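Local coordinates for peptide methionine sulfoxide reductase MsrA (Treponema denticola ATCC 35405, PDB 5FA9), which probably repairs oxidised proteins by reducing methionine sulfoxide back to methionine, as a fusion of MsrA and MsrB reductases, at residues 6-12 and 50-54; 12-16 and 139-143. The protein carries 2 engineered substitutions. One frame throughout, in Å; residues are numbered along the deposited sequence.

Both contacts lie in the MsrA part of the fusion protein, with centres about 10 Å apart, and both touch the bound dithiane-diol. Contact 1 pairs neighbouring strands of the mixed sheet, 2-8 and 51-59, and follows the first of them into the loop that leads to helix 12-19. Contact 2 takes up that helix at Phe-12, the residue common to both, and packs it against residues 139-143, the loop leading into helix 142-145 and its first residues. Along the chain the segments alternate: 6-12, 12-16, 50-54, 139-143. Val-15 packs on Gly-9 and Val-54, joining the two contacts. Pieces distant in sequence thus converge on the bound dithiane-diol next to Ser-11, the engineered replacement of the predicted active-site cysteine.

Contact 1. Residues 6-12 and 50-54; sequences YLAGGSF and HAETV. Engineered in segment 6-12: Ser-11 (natural residue Cys). With D1D ((4S,5S)-1,2-dithiane-4,5-diol), chain F.
Glu-52 lies across the Phe-12 ring at about a right angle, with Glu-52 OE2 over one ring face, 3.4 Å from Phe-12 CD2, and the carboxylate plane turned 39° from the ring. Glu-52 OE2 also accepts a hydrogen bond from Phe-12 N (3.3 Å), met nearly along its C-O axis. An extended chain beyond CG carries the carboxylate past Gly-10 to the start of helix 12-19, and Glu-52 OE1 comes within 3.3 Å of C2 of the bound dithiane-diol. Phe-12 CG sits between its backbone N and carbonyl carbon, and this chi1 of 47° turns the ring to Glu-52. Phe-12 CB packs on Val-54 CG2. This is the MsrA active-site motif, GCFWG in the family and GSFWG here, running from the loop into helix 12-19, with engineered Ser-11 at the helix N-cap in place of the natural cysteine. Ser-11 OG is hydrogen-bonded to O2 of the diol (3.2 Å); the ligand is also hydrogen-bonded to Tyr-92 OH. Behind the loop, Leu-7 and Val-54 form an antiparallel hydrogen-bonded pair, its two nearly straight bonds running from Leu-7 N to Val-54 O and from Val-54 N to Leu-7 O. Past this pair water takes over, water 1 bridging Gly-9 N, Gly-10 O and Glu-52 O. Thr-53 OG1 bonds back to Ala-51 O, while Thr-53 CG2 presses on Leu-7 O (3.4 Å).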
ATOM      1  N   TYR B   6       8.112  -9.187  -0.855  1.00 35.39           N
ATOM      2  CA  TYR B   6       9.045  -9.425  -1.950  1.00 29.68           C
ATOM      3  C   TYR B   6       9.408 -10.903  -2.047  1.00 36.32           C
ATOM      4  O   TYR B   6       9.908 -11.493  -1.089  1.00 33.60           O
ATOM      5  CB  TYR B   6      10.304  -8.574  -1.770  1.00 31.85           C
ATOM      6  CG  TYR B   6      10.052  -7.083  -1.853  1.00 37.12           C
ATOM      7  CD1 TYR B   6       9.490  -6.391  -0.786  1.00 41.92           C
ATOM      8  CD2 TYR B   6      10.374  -6.368  -2.999  1.00 32.06           C
ATOM      9  CE1 TYR B   6       9.256  -5.030  -0.859  1.00 35.36           C
ATOM     10  CE2 TYR B   6      10.146  -5.007  -3.080  1.00 40.76           C
ATOM     11  CZ  TYR B   6       9.586  -4.344  -2.008  1.00 42.97           C
ATOM     12  OH  TYR B   6       9.356  -2.989  -2.086  1.00 49.38           O
ATOM     13  N   LEU B   7       9.157 -11.494  -3.211  1.00 34.02           N
ATOM     14  CA  LEU B   7       9.342 -12.930  -3.394  1.00 34.65           C
ATOM     15  C   LEU B   7      10.295 -13.260  -4.540  1.00 38.04           C
ATOM     16  O   LEU B   7      10.082 -12.848  -5.680  1.00 34.58           O
ATOM     17  CB  LEU B   7       7.991 -13.607  -3.635  1.00 30.26           C
ATOM     18  CG  LEU B   7       6.940 -13.413  -2.542  1.00 32.93           C
ATOM     19  CD1 LEU B   7       5.629 -14.071  -2.937  1.00 30.17           C
ATOM     20  CD2 LEU B   7       7.440 -13.959  -1.213  1.00 31.70           C
ATOM     21  N   ALA B   8      11.348 -14.007  -4.224  1.00 36.48           N
ATOM     22  CA  ALA B   8      12.280 -14.490  -5.234  1.00 35.62           C
ATOM     23  C   ALA B   8      12.087 -15.987  -5.455  1.00 40.93           C
ATOM     24  O   ALA B   8      12.375 -16.792  -4.571  1.00 37.59           O
ATOM     25  CB  ALA B   8      13.713 -14.190  -4.826  1.00 32.45           C
ATOM     26  N   GLY B   9      11.592 -16.353  -6.632  1.00 41.06           N
ATOM     27  CA  GLY B   9      11.329 -17.746  -6.945  1.00 41.14           C
ATOM     28  C   GLY B   9      11.763 -18.142  -8.343  1.00 53.23           C
ATOM     29  O   GLY B   9      10.995 -18.748  -9.089  1.00 49.37           O
ATOM     30  N   GLY B  10      12.996 -17.798  -8.699  1.00 47.87           N
ATOM     31  CA  GLY B  10      13.521 -18.104 -10.017  1.00 44.56           C
ATOM     32  C   GLY B  10      13.360 -16.945 -10.980  1.00 53.88           C
ATOM     33  O   GLY B  10      13.354 -15.786 -10.568  1.00 58.43           O
ATOM     34  N   SER B  11      13.244 -17.262 -12.267  1.00 45.67           N
ATOM     35  CA  SER B  11      13.031 -16.251 -13.299  1.00 50.63           C
ATOM     36  C   SER B  11      11.773 -15.442 -13.001  1.00 40.02           C
ATOM     37  O   SER B  11      10.674 -15.993 -12.942  1.00 37.91           O
ATOM     38  CB  SER B  11      12.932 -16.907 -14.678  1.00 47.27           C
ATOM     39  OG  SER B  11      12.484 -15.986 -15.657  1.00 48.56           O
ATOM     40  N   PHE B  12      11.937 -14.134 -12.813  1.00 44.11           N
ATOM     41  CA  PHE B  12      10.831 -13.291 -12.367  1.00 37.48           C
ATOM     42  C   PHE B  12       9.746 -13.113 -13.427  1.00 38.19           C
ATOM     43  O   PHE B  12       8.681 -12.565 -13.142  1.00 41.26           O
ATOM     44  CB  PHE B  12      11.340 -11.915 -11.909  1.00 39.75           C
ATOM     45  CG  PHE B  12      12.312 -11.257 -12.858  1.00 43.84           C
ATOM     46  CD1 PHE B  12      11.951 -10.954 -14.161  1.00 51.43           C
ATOM     47  CD2 PHE B  12      13.577 -10.901 -12.424  1.00 40.13           C
ATOM     48  CE1 PHE B  12      12.843 -10.339 -15.019  1.00 55.63           C
ATOM     49  CE2 PHE B  12      14.473 -10.285 -13.277  1.00 61.41           C
ATOM     50  CZ  PHE B  12      14.105 -10.003 -14.576  1.00 59.48           C
ATOM     51  N   HIS B  50      22.674 -10.518  -6.863  1.00 74.41           N
ATOM     52  CA  HIS B  50      21.295 -10.172  -6.552  1.00 63.30           C
ATOM     53  C   HIS B  50      20.358 -11.288  -6.993  1.00 60.40           C
ATOM     54  O   HIS B  50      20.580 -11.923  -8.024  1.00 65.93           O
ATOM     55  CB  HIS B  50      20.901  -8.860  -7.234  1.00 57.90           C
ATOM     56  CG  HIS B  50      21.665  -7.667  -6.748  1.00 79.32           C
ATOM     57  ND1 HIS B  50      21.537  -7.171  -5.469  1.00 76.98           N
ATOM     58  CD2 HIS B  50      22.560  -6.867  -7.375  1.00 78.25           C
ATOM     59  CE1 HIS B  50      22.323  -6.119  -5.326  1.00 80.40           C
ATOM     60  NE2 HIS B  50      22.955  -5.913  -6.468  1.00 85.58           N
ATOM     61  N   ALA B  51      19.308 -11.518  -6.213  1.00 48.43           N
ATOM     62  CA  ALA B  51      18.309 -12.519  -6.561  1.00 43.38           C
ATOM     63  C   ALA B  51      17.171 -11.893  -7.356  1.00 44.31           C
ATOM     64  O   ALA B  51      16.712 -10.796  -7.041  1.00 49.24           O
ATOM     65  CB  ALA B  51      17.774 -13.193  -5.307  1.00 43.97           C
ATOM     66  N   GLU B  52      16.722 -12.599  -8.388  1.00 44.39           N
ATOM     67  CA  GLU B  52      15.605 -12.135  -9.199  1.00 38.50           C
ATOM     68  C   GLU B  52      14.318 -12.177  -8.385  1.00 38.54           C
ATOM     69  O   GLU B  52      13.849 -13.247  -8.002  1.00 45.07           O
ATOM     70  CB  GLU B  52      15.475 -12.979 -10.467  1.00 46.05           C
ATOM     71  CG  GLU B  52      16.634 -12.805 -11.436  1.00 48.46           C
ATOM     72  CD  GLU B  52      16.362 -13.420 -12.794  1.00 52.26           C
ATOM     73  OE1 GLU B  52      17.312 -13.531 -13.597  1.00 64.48           O
ATOM     74  OE2 GLU B  52      15.198 -13.784 -13.061  1.00 49.60           O
ATOM     75  N   THR B  53      13.754 -11.001  -8.128  1.00 40.94           N
ATOM     76  CA  THR B  53      12.648 -10.871  -7.189  1.00 40.52           C
ATOM     77  C   THR B  53      11.491 -10.076  -7.788  1.00 43.63           C
ATOM     78  O   THR B  53      11.699  -9.157  -8.581  1.00 35.22           O
ATOM     79  CB  THR B  53      13.119 -10.190  -5.883  1.00 42.87           C
ATOM     80  OG1 THR B  53      14.304 -10.840  -5.405  1.00 40.79           O
ATOM     81  CG2 THR B  53      12.044 -10.254  -4.806  1.00 40.01           C
ATOM     82  N   VAL B  54      10.271 -10.445  -7.411  1.00 39.82           N
ATOM     83  CA  VAL B  54       9.082  -9.714  -7.827  1.00 40.96           C
ATOM     84  C   VAL B  54       8.449  -8.993  -6.642  1.00 40.68           C
ATOM     85  O   VAL B  54       8.117  -9.612  -5.632  1.00 37.01           O
ATOM     86  CB  VAL B  54       8.036 -10.643  -8.469  1.00 36.27           C
ATOM     87  CG1 VAL B  54       6.766  -9.870  -8.786  1.00 35.57           C
ATOM     88  CG2 VAL B  54       8.597 -11.282  -9.723  1.00 38.76           C
TER
HETATM   89  S1  D1D F 401      17.474 -11.581 -16.857  1.00104.65           S
HETATM   90  C1  D1D F 401      15.895 -11.891 -17.013  1.00 61.72           C
HETATM   91  C2  D1D F 401      15.497 -13.327 -16.396  1.00 64.79           C
HETATM   92  O2  D1D F 401      14.286 -13.562 -16.645  1.00 52.38           O
HETATM   93  C3  D1D F 401      16.459 -14.598 -17.042  1.00 77.79           C
HETATM   94  O3  D1D F 401      16.193 -15.665 -16.430  1.00 78.36           O
HETATM   95  C4  D1D F 401      18.039 -14.298 -16.910  1.00 81.77           C
HETATM   96  S4  D1D F 401      18.446 -12.855 -17.514  1.00117.93           S
HETATM   97  O   HOH W   1      11.647 -14.409  -8.800  1.00 36.92           O
HETATM   98  O   HOH W   2      14.686 -16.198  -7.551  1.00 38.16           O

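Contact 2. Residues 12-16 and 139-143. With D1D ((4S,5S)-1,2-dithiane-4,5-diol), chain F.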
ATOM      1  N   PHE B  12      11.937 -14.134 -12.813  1.00 44.11           N
ATOM      2  CA  PHE B  12      10.831 -13.291 -12.367  1.00 37.48           C
ATOM      3  C   PHE B  12       9.746 -13.113 -13.427  1.00 38.19           C
ATOM      4  O   PHE B  12       8.681 -12.565 -13.142  1.00 41.26           O
ATOM      5  CB  PHE B  12      11.340 -11.915 -11.909  1.00 39.75           C
ATOM      6  CG  PHE B  12      12.312 -11.257 -12.858  1.00 43.84           C
ATOM      7  CD1 PHE B  12      11.951 -10.954 -14.161  1.00 51.43           C
ATOM      8  CD2 PHE B  12      13.577 -10.901 -12.424  1.00 40.13           C
ATOM      9  CE1 PHE B  12      12.843 -10.339 -15.019  1.00 55.63           C
ATOM     10  CE2 PHE B  12      14.473 -10.285 -13.277  1.00 61.41           C
ATOM     11  CZ  PHE B  12      14.105 -10.003 -14.576  1.00 59.48           C
ATOM     12  N   TRP B  13      10.017 -13.576 -14.643  1.00 39.83           N
ATOM     13  CA  TRP B  13       9.029 -13.517 -15.715  1.00 38.54           C
ATOM     14  C   TRP B  13       7.807 -14.352 -15.357  1.00 35.30           C
ATOM     15  O   TRP B  13       6.671 -13.892 -15.476  1.00 40.87           O
ATOM     16  CB  TRP B  13       9.631 -14.002 -17.035  1.00 44.90           C
ATOM     17  CG  TRP B  13      10.656 -13.073 -17.611  1.00 49.14           C
ATOM     18  CD1 TRP B  13      10.840 -11.760 -17.294  1.00 47.90           C
ATOM     19  CD2 TRP B  13      11.638 -13.388 -18.605  1.00 51.75           C
ATOM     20  NE1 TRP B  13      11.876 -11.236 -18.030  1.00 52.12           N
ATOM     21  CE2 TRP B  13      12.383 -12.216 -18.843  1.00 54.04           C
ATOM     22  CE3 TRP B  13      11.959 -14.547 -19.318  1.00 48.26           C
ATOM     23  CZ2 TRP B  13      13.429 -12.169 -19.761  1.00 55.71           C
ATOM     24  CZ3 TRP B  13      12.999 -14.499 -20.229  1.00 49.82           C
ATOM     25  CH2 TRP B  13      13.721 -13.319 -20.442  1.00 54.72           C
ATOM     26  N   GLY B  14       8.050 -15.579 -14.910  1.00 31.84           N
ATOM     27  CA  GLY B  14       6.978 -16.482 -14.540  1.00 43.63           C
ATOM     28  C   GLY B  14       6.355 -16.131 -13.203  1.00 39.19           C
ATOM     29  O   GLY B  14       5.143 -16.254 -13.025  1.00 43.10           O
ATOM     30  N   VAL B  15       7.190 -15.700 -12.263  1.00 35.48           N
ATOM     31  CA  VAL B  15       6.724 -15.328 -10.931  1.00 33.25           C
ATOM     32  C   VAL B  15       5.730 -14.171 -11.000  1.00 40.17           C
ATOM     33  O   VAL B  15       4.681 -14.207 -10.356  1.00 41.95           O
ATOM     34  CB  VAL B  15       7.897 -14.940 -10.014  1.00 33.54           C
ATOM     35  CG1 VAL B  15       7.390 -14.570  -8.630  1.00 31.13           C
ATOM     36  CG2 VAL B  15       8.899 -16.081  -9.927  1.00 35.19           C
ATOM     37  N   GLU B  16       6.058 -13.153 -11.789  1.00 43.17           N
ATOM     38  CA  GLU B  16       5.164 -12.016 -11.964  1.00 45.13           C
ATOM     39  C   GLU B  16       3.918 -12.426 -12.740  1.00 41.77           C
ATOM     40  O   GLU B  16       2.808 -12.000 -12.418  1.00 42.90           O
ATOM     41  CB  GLU B  16       5.870 -10.864 -12.684  1.00 36.57           C
ATOM     42  CG  GLU B  16       5.000  -9.625 -12.832  1.00 48.89           C
ATOM     43  CD  GLU B  16       5.694  -8.498 -13.570  1.00 55.57           C
ATOM     44  OE1 GLU B  16       6.470  -8.785 -14.505  1.00 59.40           O
ATOM     45  OE2 GLU B  16       5.461  -7.323 -13.214  1.00 43.45           O
ATOM     46  N   HIS B 139      11.690  -6.011 -18.914  1.00 54.55           N
ATOM     47  CA  HIS B 139      11.402  -7.134 -18.027  1.00 51.59           C
ATOM     48  C   HIS B 139      10.087  -6.973 -17.267  1.00 47.59           C
ATOM     49  O   HIS B 139       9.661  -7.886 -16.558  1.00 44.12           O
ATOM     50  CB  HIS B 139      12.547  -7.324 -17.031  1.00 40.49           C
ATOM     51  CG  HIS B 139      13.850  -7.689 -17.672  1.00 48.85           C
ATOM     52  ND1 HIS B 139      14.003  -8.809 -18.461  1.00 44.92           N
ATOM     53  CD2 HIS B 139      15.061  -7.084 -17.637  1.00 60.05           C
ATOM     54  CE1 HIS B 139      15.252  -8.878 -18.885  1.00 51.41           C
ATOM     55  NE2 HIS B 139      15.915  -7.843 -18.400  1.00 49.02           N
ATOM     56  N   GLN B 140       9.445  -5.819 -17.413  1.00 50.68           N
ATOM     57  CA  GLN B 140       8.188  -5.555 -16.719  1.00 44.67           C
ATOM     58  C   GLN B 140       7.000  -6.052 -17.534  1.00 49.79           C
ATOM     59  O   GLN B 140       6.793  -5.612 -18.666  1.00 51.83           O
ATOM     60  CB  GLN B 140       8.040  -4.063 -16.419  1.00 44.62           C
ATOM     61  CG  GLN B 140       9.156  -3.493 -15.557  1.00 48.18           C
ATOM     62  CD  GLN B 140       9.185  -4.095 -14.164  1.00 44.55           C
ATOM     63  OE1 GLN B 140       8.167  -4.563 -13.654  1.00 46.08           O
ATOM     64  NE2 GLN B 140      10.358  -4.089 -13.542  1.00 46.91           N
ATOM     65  N   ASP B 141       6.222  -6.957 -16.942  1.00 51.78           N
ATOM     66  CA  ASP B 141       5.136  -7.644 -17.640  1.00 55.41           C
ATOM     67  C   ASP B 141       5.643  -8.251 -18.943  1.00 50.61           C
ATOM     68  O   ASP B 141       5.048  -8.065 -20.005  1.00 52.84           O
ATOM     69  CB  ASP B 141       3.967  -6.692 -17.908  1.00 52.45           C
ATOM     70  CG  ASP B 141       3.060  -6.532 -16.703  1.00 67.56           C
ATOM     71  OD1 ASP B 141       3.003  -7.466 -15.875  1.00 78.15           O
ATOM     72  OD2 ASP B 141       2.406  -5.476 -16.583  1.00 77.42           O
ATOM     73  N   TYR B 142       6.755  -8.974 -18.841  1.00 43.22           N
ATOM     74  CA  TYR B 142       7.422  -9.567 -19.993  1.00 47.42           C
ATOM     75  C   TYR B 142       6.512 -10.531 -20.746  1.00 50.64           C
ATOM     76  O   TYR B 142       6.384 -10.450 -21.968  1.00 53.46           O
ATOM     77  CB  TYR B 142       8.697 -10.287 -19.543  1.00 46.37           C
ATOM     78  CG  TYR B 142       9.438 -11.011 -20.645  1.00 49.76           C
ATOM     79  CD1 TYR B 142      10.374 -10.351 -21.430  1.00 51.80           C
ATOM     80  CD2 TYR B 142       9.217 -12.362 -20.887  1.00 50.91           C
ATOM     81  CE1 TYR B 142      11.058 -11.010 -22.434  1.00 53.52           C
ATOM     82  CE2 TYR B 142       9.897 -13.029 -21.888  1.00 55.08           C
ATOM     83  CZ  TYR B 142      10.816 -12.349 -22.658  1.00 54.67           C
ATOM     84  OH  TYR B 142      11.496 -13.010 -23.655  1.00 61.55           O
ATOM     85  N   LEU B 143       5.876 -11.439 -20.011  1.00 50.06           N
ATOM     86  CA  LEU B 143       5.021 -12.449 -20.621  1.00 46.19           C
ATOM     87  C   LEU B 143       3.743 -11.838 -21.185  1.00 50.52           C
ATOM     88  O   LEU B 143       3.078 -12.441 -22.027  1.00 49.44           O
ATOM     89  CB  LEU B 143       4.679 -13.542 -19.608  1.00 45.06           C
ATOM     90  CG  LEU B 143       5.865 -14.369 -19.111  1.00 49.94           C
ATOM     91  CD1 LEU B 143       5.410 -15.412 -18.104  1.00 44.67           C
ATOM     92  CD2 LEU B 143       6.588 -15.023 -20.279  1.00 44.70           C
TER
HETATM   93  S1  D1D F 401      17.474 -11.581 -16.857  1.00104.65           S
HETATM   94  C1  D1D F 401      15.895 -11.891 -17.013  1.00 61.72           C
HETATM   95  C2  D1D F 401      15.497 -13.327 -16.396  1.00 64.79           C
HETATM   96  O2  D1D F 401      14.286 -13.562 -16.645  1.00 52.38           O
HETATM   97  C3  D1D F 401      16.459 -14.598 -17.042  1.00 77.79           C
HETATM   98  O3  D1D F 401      16.193 -15.665 -16.430  1.00 78.36           O
HETATM   99  C4  D1D F 401      18.039 -14.298 -16.910  1.00 81.77           C
HETATM  100  S4  D1D F 401      18.446 -12.855 -17.514  1.00117.93           S
HETATM  101  O   HOH W   3       5.977 -11.541 -17.034  1.00 42.77           O
HETATM  102  O   HOH W   4       5.578  -4.729 -13.839  1.00 38.56           O
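An aromatic cluster beside the bound dithiane-diol brings Trp-13 of helix 12-19 against His-139 and Tyr-142. The six-membered ring of Trp-13 stacks face to face on Tyr-142, with centroids 3.7 Å apart and planes only 6° from parallel. Tyr-142 CB lies over the five-membered ring of the same indole, 3.4 Å from Trp-13 CD1. With chi1 at 177°, Tyr-142 CG lies anti to N and the ring comes flat against the indole. On the opposite indole face sits O2 of the diol, 3.2 Å from Trp-13 CE2, so that tyrosine and ligand sandwich the tryptophan. His-139 meets this indole at its edge: Trp-13 NE1 donates to His-139 ND1 (3.3 Å) through a somewhat bent bond, in the indole plane but tilted from that of the imidazole. Phe-12 turns its ring edge to the His-139 face in an offset edge-to-face pair, planes at 71°. As in other MsrA enzymes, Phe-12 and Trp-13 probably form the hydrophobic wall that receives the methyl group of methionine sulfoxide. Farther along the helix, Glu-16 is extended and its OE1 accepts a hydrogen bond from Asp-141 N (3.1 Å), the donor standing above the carboxylate plane. Glu-16 OE2 lies 3.6 Å from Asp-141 OD1, a close approach of like charges that may be eased by Thr-28 OG1, bonded to Glu-16 OE2, and by the long, weak ion pair of Asp-141 with Arg-20. Water 3 links Trp-13 O to Leu-143 N, and Leu-143 CD1 also touches that carbonyl oxygen.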